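Local coordinates for protein putative hydrolase (Acinetobacter sp. NBRC 100985, PDB 4XUK) that probably hydrolyses organophosphorus triesters and lactones as a dizinc enzyme of the metallo-beta-lactamase superfamily, at residues A[103-108]-A[129-134]; A[97-102]-A[124-129]; A[18-23]-A[57-62]; A[5-10]-A[267-272]. The protein carries 2 engineered substitutions. One frame throughout, in Å; residues are numbered along the deposited sequence.

Interaction 1 (A[103-108]-A[129-134]); sequences TILLTH and TVYVSN. With ZN (zinc ion), chain D.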
loop_
_atom_site.group_PDB
_atom_site.type_symbol
_atom_site.label_atom_id
_atom_site.label_comp_id
_atom_site.label_asym_id
_atom_site.label_seq_id
_atom_site.Cartn_x
_atom_site.Cartn_y
_atom_site.Cartn_z
ATOM N N THR A 103 2.870 24.157 13.538
ATOM C CA THR A 103 1.489 23.969 13.892
ATOM C C THR A 103 1.104 22.481 13.996
ATOM O O THR A 103 1.494 21.669 13.191
ATOM C CB THR A 103 0.560 24.622 12.883
ATOM O OG1 THR A 103 0.953 25.937 12.640
ATOM C CG2 THR A 103 -0.869 24.587 13.350
ATOM N N ILE A 104 0.304 22.175 14.996
ATOM C CA ILE A 104 -0.240 20.832 15.146
ATOM C C ILE A 104 -1.762 20.942 15.208
ATOM O O ILE A 104 -2.298 21.662 16.045
ATOM C CB ILE A 104 0.302 20.145 16.426
ATOM C CG1 ILE A 104 1.826 19.980 16.330
ATOM C CG2 ILE A 104 -0.405 18.803 16.677
ATOM C CD1 ILE A 104 2.489 19.402 17.569
ATOM N N LEU A 105 -2.444 20.256 14.295
ATOM C CA LEU A 105 -3.904 20.189 14.319
ATOM C C LEU A 105 -4.332 18.818 14.835
ATOM O O LEU A 105 -3.880 17.775 14.341
ATOM C CB LEU A 105 -4.498 20.429 12.929
ATOM C CG LEU A 105 -4.045 21.686 12.194
ATOM C CD1 LEU A 105 -4.633 21.738 10.791
ATOM C CD2 LEU A 105 -4.335 22.953 12.979
ATOM N N LEU A 106 -5.200 18.825 15.834
ATOM C CA LEU A 106 -5.700 17.583 16.409
ATOM C C LEU A 106 -7.136 17.351 15.958
ATOM O O LEU A 106 -7.986 18.225 16.117
ATOM C CB LEU A 106 -5.634 17.655 17.943
ATOM C CG LEU A 106 -4.213 17.807 18.501
ATOM C CD1 LEU A 106 -4.229 17.886 20.010
ATOM C CD2 LEU A 106 -3.289 16.674 18.027
ATOM N N THR A 107 -7.415 16.184 15.385
ATOM C CA THR A 107 -8.786 15.893 14.976
ATOM C C THR A 107 -9.676 15.732 16.198
ATOM O O THR A 107 -10.845 16.121 16.180
ATOM C CB THR A 107 -8.869 14.630 14.101
ATOM O OG1 THR A 107 -8.275 13.517 14.790
ATOM C CG2 THR A 107 -8.159 14.869 12.769
ATOM N N HIS A 108 -9.098 15.165 17.255
ATOM C CA HIS A 108 -9.759 15.000 18.551
ATOM C C HIS A 108 -8.709 14.638 19.599
ATOM O O HIS A 108 -7.538 14.446 19.267
ATOM C CB HIS A 108 -10.873 13.933 18.506
ATOM C CG HIS A 108 -10.420 12.580 18.053
ATOM N ND1 HIS A 108 -9.655 12.383 16.921
ATOM C CD2 HIS A 108 -10.661 11.344 18.563
ATOM C CE1 HIS A 108 -9.428 11.090 16.766
ATOM N NE2 HIS A 108 -10.025 10.442 17.749
ATOM N N THR A 129 2.497 25.346 17.857
ATOM C CA THR A 129 1.281 25.517 18.622
ATOM C C THR A 129 0.211 24.520 18.187
ATOM O O THR A 129 0.026 24.216 16.990
ATOM C CB THR A 129 0.813 26.995 18.698
ATOM O OG1 THR A 129 -0.611 27.101 18.523
ATOM C CG2 THR A 129 1.538 27.815 17.706
ATOM N N VAL A 130 -0.449 23.988 19.205
ATOM C CA VAL A 130 -1.381 22.889 19.076
ATOM C C VAL A 130 -2.800 23.449 19.081
ATOM O O VAL A 130 -3.146 24.288 19.940
ATOM C CB VAL A 130 -1.186 21.906 20.252
ATOM C CG1 VAL A 130 -2.237 20.816 20.231
ATOM C CG2 VAL A 130 0.221 21.307 20.218
ATOM N N TYR A 131 -3.597 23.011 18.105
ATOM C CA TYR A 131 -5.009 23.396 17.986
ATOM C C TYR A 131 -5.926 22.187 18.074
ATOM O O TYR A 131 -5.620 21.116 17.532
ATOM C CB TYR A 131 -5.289 24.018 16.622
ATOM C CG TYR A 131 -4.696 25.377 16.397
ATOM C CD1 TYR A 131 -3.360 25.527 16.047
ATOM C CD2 TYR A 131 -5.484 26.511 16.498
ATOM C CE1 TYR A 131 -2.817 26.791 15.827
ATOM C CE2 TYR A 131 -4.954 27.774 16.285
ATOM C CZ TYR A 131 -3.627 27.902 15.943
ATOM O OH TYR A 131 -3.111 29.161 15.731
ATOM N N VAL A 132 -7.080 22.381 18.700
ATOM C CA VAL A 132 -8.134 21.368 18.713
ATOM C C VAL A 132 -9.444 22.154 18.849
ATOM O O VAL A 132 -9.424 23.328 19.258
ATOM C CB VAL A 132 -7.921 20.386 19.890
ATOM C CG1 VAL A 132 -8.188 21.094 21.223
ATOM C CG2 VAL A 132 -8.775 19.130 19.727
ATOM N N SER A 133 -10.578 21.555 18.495
ATOM C CA SER A 133 -11.819 22.327 18.505
ATOM C C SER A 133 -12.249 22.722 19.920
ATOM O O SER A 133 -11.974 22.010 20.893
ATOM C CB SER A 133 -12.950 21.574 17.810
ATOM O OG SER A 133 -13.570 20.661 18.696
ATOM N N ASN A 134 -12.915 23.850 20.004
ATOM C CA ASN A 134 -13.558 24.324 21.212
ATOM C C ASN A 134 -14.426 23.271 21.896
ATOM O O ASN A 134 -14.292 23.011 23.047
ATOM C CB ASN A 134 -14.366 25.611 20.938
ATOM C CG ASN A 134 -15.455 25.436 19.862
ATOM O OD1 ASN A 134 -15.428 24.547 19.048
ATOM N ND2 ASN A 134 -16.401 26.325 19.870
HETATM ZN ZN ZN D . -10.479 8.258 18.319
HETATM O O HOH W 1 -11.085 18.965 17.179
#
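Thr103 to Leu105 pair in parallel with Thr129 to Tyr131, their strand axes 4.7 Å apart at closest approach, as neighbouring strands of one sheet in the metallo-beta-lactamase fold. Ile104 supplies both backbone bonds at its own level: its N reaches Thr129 O, while its O accepts Tyr131 N at 2.8 Å. Leu106 N then donates to Tyr131 O at 2.9 Å, just past the last bridge.

One face carries Ile104, Val130 and Leu106. Val130 has CG1 anti to its backbone N (chi1 174°), which directs CG1 to Leu106 and CG2 to Ile104. Ile104 and Val130 run side by side and point the same way, CB to CG2 at 4.0 Å; the tightest apolar touch is Leu106 CD1 on Val130 CG1, 3.5 Å. Leu106 CB also rests on Val132 CG2. On the other face Tyr131 slants across Thr103 and Leu105, with Thr103 CG2 3.8 Å from its CD1 and Leu105 CD2 against its CB. Thr103 OG1 bonds to Gln187 NE2.

Strand 69-72 flanks the pair beyond 103-105, and strand 177-180 beyond 129-133. Beyond Leu106 the chain runs on to His108 and one of the two zinc sites, completed by His110, His197 and Asp218. Thr107 OG1, itself bonded to Asp73, receives His108 ND1 in the imidazole plane at 2.8 Å, and this fixes the ring's rotation while His108 NE2 binds zinc at 2.3 Å.

Interaction 2 (A[97-102]-A[124-129]); sequences QPEQVD and NFPNAT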
loop_
_atom_site.group_PDB
_atom_site.type_symbol
_atom_site.label_atom_id
_atom_site.label_comp_id
_atom_site.label_asym_id
_atom_site.label_seq_id
_atom_site.Cartn_x
_atom_site.Cartn_y
_atom_site.Cartn_z
ATOM N N GLN A 97 12.624 17.532 10.893
ATOM C CA GLN A 97 13.030 17.712 12.290
ATOM C C GLN A 97 11.852 18.207 13.103
ATOM O O GLN A 97 11.053 19.004 12.613
ATOM C CB GLN A 97 14.130 18.760 12.401
ATOM C CG GLN A 97 15.056 18.816 11.210
ATOM C CD GLN A 97 16.316 18.055 11.460
ATOM O OE1 GLN A 97 16.295 16.982 12.070
ATOM N NE2 GLN A 97 17.436 18.603 11.003
ATOM N N PRO A 98 11.749 17.754 14.360
ATOM C CA PRO A 98 10.614 18.196 15.178
ATOM C C PRO A 98 10.578 19.719 15.383
ATOM O O PRO A 98 9.489 20.265 15.538
ATOM C CB PRO A 98 10.825 17.457 16.511
ATOM C CG PRO A 98 12.236 16.917 16.471
ATOM C CD PRO A 98 12.568 16.727 15.030
ATOM N N GLU A 99 11.733 20.386 15.378
ATOM C CA GLU A 99 11.764 21.846 15.540
ATOM C C GLU A 99 11.136 22.586 14.357
ATOM O O GLU A 99 10.797 23.765 14.471
ATOM C CB GLU A 99 13.199 22.342 15.747
ATOM C CG GLU A 99 13.834 21.910 17.062
ATOM C CD GLU A 99 14.496 20.547 16.980
ATOM O OE1 GLU A 99 14.337 19.851 15.947
ATOM O OE2 GLU A 99 15.186 20.172 17.954
ATOM N N GLN A 100 10.982 21.900 13.225
ATOM C CA GLN A 100 10.411 22.515 12.026
ATOM C C GLN A 100 8.885 22.558 12.085
ATOM O O GLN A 100 8.250 23.328 11.353
ATOM C CB GLN A 100 10.822 21.744 10.770
ATOM C CG GLN A 100 12.287 21.815 10.386
ATOM C CD GLN A 100 12.562 20.961 9.157
ATOM O OE1 GLN A 100 12.675 19.742 9.244
ATOM N NE2 GLN A 100 12.646 21.597 8.007
ATOM N N VAL A 101 8.290 21.730 12.939
ATOM C CA VAL A 101 6.835 21.756 13.088
ATOM C C VAL A 101 6.383 23.045 13.792
ATOM O O VAL A 101 6.742 23.302 14.950
ATOM C CB VAL A 101 6.319 20.522 13.836
ATOM C CG1 VAL A 101 4.792 20.565 13.939
ATOM C CG2 VAL A 101 6.782 19.240 13.115
ATOM N N ASP A 102 5.633 23.848 13.050
ATOM C CA ASP A 102 5.070 25.159 13.423
ATOM C C ASP A 102 3.659 25.090 14.039
ATOM O O ASP A 102 3.298 25.885 14.837
ATOM C CB ASP A 102 4.860 26.051 12.183
ATOM C CG ASP A 102 6.043 26.180 11.369
ATOM O OD1 ASP A 102 7.065 26.576 11.883
ATOM O OD2 ASP A 102 5.985 25.856 10.216
ATOM N N ASN A 124 7.395 17.397 22.401
ATOM C CA ASN A 124 8.206 16.891 21.310
ATOM C C ASN A 124 8.410 17.960 20.251
ATOM O O ASN A 124 9.355 17.878 19.486
ATOM C CB ASN A 124 7.568 15.663 20.655
ATOM C CG ASN A 124 7.810 14.387 21.432
ATOM O OD1 ASN A 124 8.826 14.231 22.103
ATOM N ND2 ASN A 124 6.877 13.452 21.323
ATOM N N PHE A 125 7.520 18.949 20.198
ATOM C CA PHE A 125 7.574 19.932 19.124
ATOM C C PHE A 125 7.684 21.360 19.676
ATOM O O PHE A 125 6.686 22.075 19.792
ATOM C CB PHE A 125 6.370 19.742 18.200
ATOM C CG PHE A 125 6.252 18.329 17.674
ATOM C CD1 PHE A 125 7.016 17.918 16.592
ATOM C CD2 PHE A 125 5.421 17.405 18.290
ATOM C CE1 PHE A 125 6.940 16.615 16.111
ATOM C CE2 PHE A 125 5.341 16.098 17.818
ATOM C CZ PHE A 125 6.103 15.705 16.724
ATOM N N PRO A 126 8.918 21.779 19.997
ATOM C CA PRO A 126 9.161 22.976 20.813
ATOM C C PRO A 126 8.741 24.294 20.154
ATOM O O PRO A 126 8.539 25.265 20.875
ATOM C CB PRO A 126 10.679 22.941 21.051
ATOM C CG PRO A 126 11.229 22.144 19.939
ATOM C CD PRO A 126 10.173 21.134 19.562
ATOM N N ASN A 127 8.576 24.319 18.834
ATOM C CA ASN A 127 8.169 25.540 18.139
ATOM C C ASN A 127 6.732 25.515 17.624
ATOM O O ASN A 127 6.315 26.390 16.861
ATOM C CB ASN A 127 9.126 25.812 16.987
ATOM C CG ASN A 127 10.544 25.962 17.461
ATOM O OD1 ASN A 127 10.800 26.665 18.433
ATOM N ND2 ASN A 127 11.470 25.277 16.807
ATOM N N ALA A 128 5.973 24.517 18.055
ATOM C CA ALA A 128 4.640 24.304 17.520
ATOM C C ALA A 128 3.549 24.806 18.449
ATOM O O ALA A 128 3.641 24.687 19.682
ATOM C CB ALA A 128 4.417 22.821 17.237
ATOM N N THR A 129 2.497 25.346 17.857
ATOM C CA THR A 129 1.281 25.517 18.622
ATOM C C THR A 129 0.211 24.520 18.187
ATOM O O THR A 129 0.026 24.216 16.990
ATOM C CB THR A 129 0.813 26.995 18.698
ATOM O OG1 THR A 129 -0.611 27.101 18.523
ATOM C CG2 THR A 129 1.538 27.815 17.706
#
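The loop that leads into strand 103-105, with a short 3-10 turn at Pro98 to Gln100, meets the type I beta turn from Phe125 to Ala128, and Asn127 of that turn supplies a side-chain link. Asn127 ND2 donates to Glu99 O at 2.9 Å with an N-H...O angle of 176°. The acceptor lies in the amide plane, and the donor sits on a lone pair of the carbonyl, so both ends of the bond are well oriented. With CG anti to its own carbonyl carbon (chi1 -59°), Asn127 extends its amide across the bent side chain of Glu99, whose CG also touches Pro126 CG.

Phe125 forms the more buried, apolar part. Pro98 O approaches its ring at the edge, in the ring plane, 3.6 Å from CD1; Val101 CG2 comes obliquely to the same carbon at 3.7 Å. Pro98 CB lies 3.3 Å from Asn124 O. In the fold, these are the two loops that deliver the chain to the parallel strands 103-105 and 129-133, and the contact brings their entrances together at one end of the sheet. Helix 87-93 packs on Pro98 and Phe125 through Leu91, while Leu71 of strand 69-72 meets Val101 and Phe125.

Farther along, Ala128 CB lies 3.3 Å from Val101 O. Asp102 O then accepts Thr129 N at 3.2 Å, and the carboxylate of Asp102 turns back to Leu69 N through OD2.

Interaction 3 (A[18-23]-A[57-62]); sequences ALLDGT and SINAFL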
loop_
_atom_site.group_PDB
_atom_site.type_symbol
_atom_site.label_atom_id
_atom_site.label_comp_id
_atom_site.label_asym_id
_atom_site.label_seq_id
_atom_site.Cartn_x
_atom_site.Cartn_y
_atom_site.Cartn_z
ATOM N N ALA A 18 3.048 10.727 5.224
ATOM C CA ALA A 18 2.320 9.801 6.091
ATOM C C ALA A 18 3.312 9.263 7.102
ATOM O O ALA A 18 4.428 8.885 6.723
ATOM C CB ALA A 18 1.723 8.661 5.280
ATOM N N LEU A 19 2.915 9.239 8.372
ATOM C CA LEU A 19 3.776 8.747 9.446
ATOM C C LEU A 19 3.073 7.657 10.245
ATOM O O LEU A 19 1.946 7.854 10.723
ATOM C CB LEU A 19 4.141 9.892 10.395
ATOM C CG LEU A 19 4.893 11.064 9.779
ATOM C CD1 LEU A 19 5.143 12.159 10.827
ATOM C CD2 LEU A 19 6.208 10.574 9.166
ATOM N N LEU A 20 3.739 6.513 10.397
ATOM C CA LEU A 20 3.160 5.369 11.115
ATOM C C LEU A 20 3.483 5.445 12.606
ATOM O O LEU A 20 4.641 5.665 12.989
ATOM C CB LEU A 20 3.676 4.043 10.531
ATOM C CG LEU A 20 3.127 2.748 11.163
ATOM C CD1 LEU A 20 1.605 2.657 11.031
ATOM C CD2 LEU A 20 3.762 1.512 10.555
ATOM N N ASP A 21 2.461 5.281 13.441
ATOM C CA ASP A 21 2.666 5.226 14.879
ATOM C C ASP A 21 2.782 3.788 15.353
ATOM O O ASP A 21 3.481 3.497 16.320
ATOM C CB ASP A 21 1.522 5.912 15.643
ATOM C CG ASP A 21 1.939 6.328 17.038
ATOM O OD1 ASP A 21 2.974 7.031 17.171
ATOM O OD2 ASP A 21 1.258 5.950 18.010
ATOM N N GLY A 22 2.104 2.882 14.666
ATOM C CA GLY A 22 2.070 1.494 15.092
ATOM C C GLY A 22 0.822 0.832 14.557
ATOM O O GLY A 22 0.045 1.468 13.829
ATOM N N THR A 23 0.623 -0.429 14.933
ATOM C CA THR A 23 -0.481 -1.226 14.421
ATOM C C THR A 23 -1.209 -1.916 15.570
ATOM O O THR A 23 -0.580 -2.590 16.391
ATOM C CB THR A 23 0.035 -2.295 13.453
ATOM O OG1 THR A 23 0.827 -1.675 12.433
ATOM C CG2 THR A 23 -1.122 -3.019 12.804
ATOM N N SER A 57 -4.109 0.278 11.408
ATOM C CA SER A 57 -2.999 1.219 11.500
ATOM C C SER A 57 -3.378 2.403 12.387
ATOM O O SER A 57 -4.563 2.726 12.555
ATOM C CB SER A 57 -2.601 1.726 10.115
ATOM O OG SER A 57 -2.153 0.682 9.275
ATOM N N ILE A 58 -2.357 3.036 12.953
ATOM C CA ILE A 58 -2.513 4.321 13.596
ATOM C C ILE A 58 -1.501 5.223 12.901
ATOM O O ILE A 58 -0.296 4.990 12.995
ATOM C CB ILE A 58 -2.221 4.272 15.115
ATOM C CG1 ILE A 58 -3.152 3.296 15.832
ATOM C CG2 ILE A 58 -2.402 5.671 15.727
ATOM C CD1 ILE A 58 -2.663 1.854 15.816
ATOM N N ASN A 59 -1.996 6.210 12.161
ATOM C CA ASN A 59 -1.133 7.099 11.394
ATOM C C ASN A 59 -1.244 8.567 11.859
ATOM O O ASN A 59 -2.209 8.957 12.542
ATOM C CB ASN A 59 -1.490 7.035 9.904
ATOM C CG ASN A 59 -1.676 5.619 9.392
ATOM O OD1 ASN A 59 -0.833 4.749 9.594
ATOM N ND2 ASN A 59 -2.770 5.393 8.688
ATOM N N ALA A 60 -0.243 9.369 11.492
ATOM C CA ALA A 60 -0.314 10.829 11.594
ATOM C C ALA A 60 0.200 11.392 10.274
ATOM O O ALA A 60 0.815 10.655 9.491
ATOM C CB ALA A 60 0.534 11.328 12.740
ATOM N N PHE A 61 -0.019 12.686 10.029
ATOM C CA PHE A 61 0.393 13.294 8.757
ATOM C C PHE A 61 1.101 14.631 8.921
ATOM O O PHE A 61 0.624 15.515 9.648
ATOM C CB PHE A 61 -0.822 13.452 7.821
ATOM C CG PHE A 61 -1.561 12.167 7.595
ATOM C CD1 PHE A 61 -1.122 11.261 6.643
ATOM C CD2 PHE A 61 -2.659 11.836 8.382
ATOM C CE1 PHE A 61 -1.779 10.051 6.454
ATOM C CE2 PHE A 61 -3.319 10.646 8.199
ATOM C CZ PHE A 61 -2.874 9.739 7.235
ATOM N N LEU A 62 2.238 14.762 8.232
ATOM C CA LEU A 62 2.991 16.017 8.130
ATOM C C LEU A 62 2.635 16.700 6.822
ATOM O O LEU A 62 2.617 16.055 5.770
ATOM C CB LEU A 62 4.499 15.745 8.118
ATOM C CG LEU A 62 5.332 15.832 9.390
ATOM C CD1 LEU A 62 6.794 15.589 9.019
ATOM C CD2 LEU A 62 5.165 17.183 10.118
HETATM O O HOH W 2 -0.201 -0.922 9.982
#
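Leu20 carries CG anti to its backbone N (chi1 -179°), a torsion that brings CD1 over the partner strand, 3.5 Å from Asn59 OD1 and close to Ile58 O. Ile58 has CG1 anti to its carbonyl carbon and a turned second torsion (chi2 85°), by which CD1 comes to 3.4 Å from Gly22 O. The two strands are antiparallel neighbours in the N-terminal sheet of the metallo-beta-lactamase fold, and a beta bulge interrupts their pairing.

Leu19 and Ala60 form a hydrogen-bonded pair, each N donating to the other's O. After Leu20 the register slips by one: Ile58 O accepts Asp21 N at 2.8 Å, whereas Ile58 N donates to Gly22 O. Asp21 is thus the extra residue, and its CB points at Ile58 with 3.9 Å to CG2, while its carboxylate is held by three backbone N-H groups, among them that of Ala76. Gly22 adopts a phi of 155°, where a CB would press on the preceding carbonyl oxygen.

Leu19 and Leu62 meet obliquely on the face covered by helix 87-93. On the other face Ala18 CB packs on Phe61 CE1, and Asn59 ND2 bonds to the carbonyls of Leu266 and Ala263, while Asn59 OD1 is buried with no polar partner. Asp291 of the second subunit bonds to Thr23 OG1 and His288 of that subunit to Ser57 OG, hydroxyls also bridged by a water that donates to Thr23 OG1 at 2.8 Å and lies 2.6 Å from Ser57 OG.

Interaction 4 (A[5-10]-A[267-272]); sequences GYYQYQ and PFPGIG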
loop_
_atom_site.group_PDB
_atom_site.type_symbol
_atom_site.label_atom_id
_atom_site.label_comp_id
_atom_site.label_asym_id
_atom_site.label_seq_id
_atom_site.Cartn_x
_atom_site.Cartn_y
_atom_site.Cartn_z
ATOM N N GLY A 5 8.409 3.617 8.538
ATOM C CA GLY A 5 7.020 3.951 8.302
ATOM C C GLY A 5 6.806 5.414 7.968
ATOM O O GLY A 5 6.164 6.150 8.723
ATOM N N TYR A 6 7.351 5.850 6.838
ATOM C CA TYR A 6 6.964 7.151 6.313
ATOM C C TYR A 6 6.744 6.991 4.825
ATOM O O TYR A 6 7.290 6.069 4.210
ATOM C CB TYR A 6 8.012 8.236 6.608
ATOM C CG TYR A 6 9.330 8.042 5.907
ATOM C CD1 TYR A 6 10.342 7.295 6.498
ATOM C CD2 TYR A 6 9.575 8.623 4.664
ATOM C CE1 TYR A 6 11.560 7.115 5.870
ATOM C CE2 TYR A 6 10.794 8.453 4.027
ATOM C CZ TYR A 6 11.780 7.696 4.637
ATOM O OH TYR A 6 13.003 7.504 4.025
ATOM N N TYR A 7 5.933 7.872 4.253
ATOM C CA TYR A 7 5.684 7.858 2.823
ATOM C C TYR A 7 5.408 9.278 2.378
ATOM O O TYR A 7 4.703 10.021 3.072
ATOM C CB TYR A 7 4.493 6.953 2.468
ATOM C CG TYR A 7 4.213 6.982 0.979
ATOM C CD1 TYR A 7 4.928 6.172 0.105
ATOM C CD2 TYR A 7 3.275 7.858 0.444
ATOM C CE1 TYR A 7 4.695 6.211 -1.264
ATOM C CE2 TYR A 7 3.042 7.912 -0.915
ATOM C CZ TYR A 7 3.754 7.080 -1.758
ATOM O OH TYR A 7 3.533 7.130 -3.111
ATOM N N GLN A 8 5.954 9.661 1.228
ATOM C CA GLN A 8 5.788 11.026 0.743
ATOM C C GLN A 8 4.751 11.093 -0.364
ATOM O O GLN A 8 4.931 10.489 -1.422
ATOM C CB GLN A 8 7.119 11.591 0.211
ATOM C CG GLN A 8 8.295 11.533 1.194
ATOM C CD GLN A 8 8.181 12.509 2.355
ATOM O OE1 GLN A 8 7.135 13.125 2.581
ATOM N NE2 GLN A 8 9.277 12.657 3.100
ATOM N N TYR A 9 3.672 11.833 -0.122
ATOM C CA TYR A 9 2.640 12.051 -1.136
ATOM C C TYR A 9 2.713 13.498 -1.619
ATOM O O TYR A 9 2.682 14.424 -0.812
ATOM C CB TYR A 9 1.243 11.742 -0.569
ATOM C CG TYR A 9 0.126 12.004 -1.555
ATOM C CD1 TYR A 9 -0.152 11.099 -2.571
ATOM C CD2 TYR A 9 -0.639 13.163 -1.482
ATOM C CE1 TYR A 9 -1.163 11.337 -3.486
ATOM C CE2 TYR A 9 -1.652 13.407 -2.392
ATOM C CZ TYR A 9 -1.905 12.483 -3.392
ATOM O OH TYR A 9 -2.907 12.718 -4.303
ATOM N N GLN A 10 2.828 13.693 -2.930
ATOM C CA GLN A 10 2.936 15.042 -3.478
ATOM C C GLN A 10 1.604 15.532 -4.035
ATOM O O GLN A 10 0.986 14.874 -4.878
ATOM C CB GLN A 10 4.006 15.103 -4.572
ATOM C CG GLN A 10 4.412 16.531 -4.956
ATOM C CD GLN A 10 5.359 17.165 -3.948
ATOM O OE1 GLN A 10 6.080 16.465 -3.233
ATOM N NE2 GLN A 10 5.362 18.499 -3.886
ATOM N N PRO A 267 -5.265 1.612 6.310
ATOM C CA PRO A 267 -3.943 0.979 6.179
ATOM C C PRO A 267 -2.842 1.928 5.725
ATOM O O PRO A 267 -2.962 2.551 4.650
ATOM C CB PRO A 267 -4.187 -0.109 5.131
ATOM C CG PRO A 267 -5.624 -0.516 5.377
ATOM C CD PRO A 267 -6.328 0.790 5.702
ATOM N N PHE A 268 -1.794 2.044 6.545
ATOM C CA PHE A 268 -0.653 2.913 6.234
ATOM C C PHE A 268 -0.206 2.733 4.794
ATOM O O PHE A 268 -0.067 1.598 4.323
ATOM C CB PHE A 268 0.524 2.634 7.179
ATOM C CG PHE A 268 1.733 3.475 6.887
ATOM C CD1 PHE A 268 1.869 4.731 7.461
ATOM C CD2 PHE A 268 2.722 3.020 6.020
ATOM C CE1 PHE A 268 2.961 5.510 7.182
ATOM C CE2 PHE A 268 3.829 3.800 5.735
ATOM C CZ PHE A 268 3.951 5.035 6.318
ATOM N N PRO A 269 0.057 3.842 4.083
ATOM C CA PRO A 269 0.120 5.254 4.502
ATOM C C PRO A 269 -1.210 5.925 4.849
ATOM O O PRO A 269 -1.177 7.048 5.373
ATOM C CB PRO A 269 0.752 5.947 3.287
ATOM C CG PRO A 269 0.456 5.053 2.142
ATOM C CD PRO A 269 0.507 3.666 2.694
ATOM N N GLY A 270 -2.347 5.282 4.580
ATOM C CA GLY A 270 -3.631 5.860 4.961
ATOM C C GLY A 270 -4.112 6.961 4.029
ATOM O O GLY A 270 -5.004 7.745 4.378
ATOM N N ILE A 271 -3.528 7.011 2.835
ATOM C CA ILE A 271 -3.866 8.028 1.848
ATOM C C ILE A 271 -4.490 7.342 0.629
ATOM O O ILE A 271 -3.979 6.331 0.126
ATOM C CB ILE A 271 -2.603 8.834 1.438
ATOM C CG1 ILE A 271 -1.950 9.490 2.664
ATOM C CG2 ILE A 271 -2.936 9.891 0.391
ATOM C CD1 ILE A 271 -0.633 10.244 2.332
ATOM N N GLY A 272 -5.609 7.870 0.163
ATOM C CA GLY A 272 -6.331 7.232 -0.926
ATOM C C GLY A 272 -7.594 7.994 -1.274
ATOM O O GLY A 272 -7.714 9.183 -0.982
#
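Phe268 drives the tip of its ring against the backbone of Gly5 and Tyr6, where the loop enters strand 6-11: CZ lies 3.3 Å from Gly5 C and 3.5 Å from Tyr6 N, approached obliquely, and CE1 comes to 3.6 Å from Gly5 O. Next along, Tyr7 CB meets Pro269 CB at 4.0 Å. Tyr9 and Ile271 then make a CH-pi contact, with Ile271 CG2 over the ring face, 4.2 Å from the centroid and 12° off the normal, while Ile271 CD1 touches Tyr9 CB at 3.8 Å. No hydrogen bond crosses between 5-10 and 267-272; the contact is made by packing.

Tyr9 carries CG anti to its backbone N (chi1 178°), which places its ring with one face to Ile271 CG2. The tyrosine hydroxyls are held farther out, Tyr7 OH by Lys290 N and Tyr9 OH by Glu211. A cis peptide before Pro269 folds its ring back over the Phe268 ring, CB above the centre. Gly270 N closes the turn on Pro267 O. The backbone N of Phe268 is bonded to Ser57 OG, and Phe289 of the second subunit meets the Phe268 ring edge-to-face.

The contact joins the two sheets of the alpha-beta/beta-alpha sandwich of the metallo-beta-lactamase fold: strand 6-11 is the outermost in its sheet within the chain, beside strand 14-26, whereas strand 271-275 lies in the other sheet between 260-262 and 283-286.

Overall arrangement
From the N terminus, residues 5-10 pair first with strand 14-26, but interaction 4 is completed only at 267-272, so its loop spans most of the chain and encloses the other three contacts. Within it, interaction 3 closes the loop from 18-23 to 57-62 before interactions 1 and 2 open. Interactions 1 and 2 follow, and their segments alternate: 97-102 and 103-108 are followed by 124-129 and 129-134, with Thr129 shared. Interactions 1, 3 and 4 all reach one sheet, to which 4 ties the second sheet. Ile104 packs on Phe125 between 1 and 2, and Val101 meets Leu62 between 2 and 3. Interactions 3 and 4 both touch the second subunit.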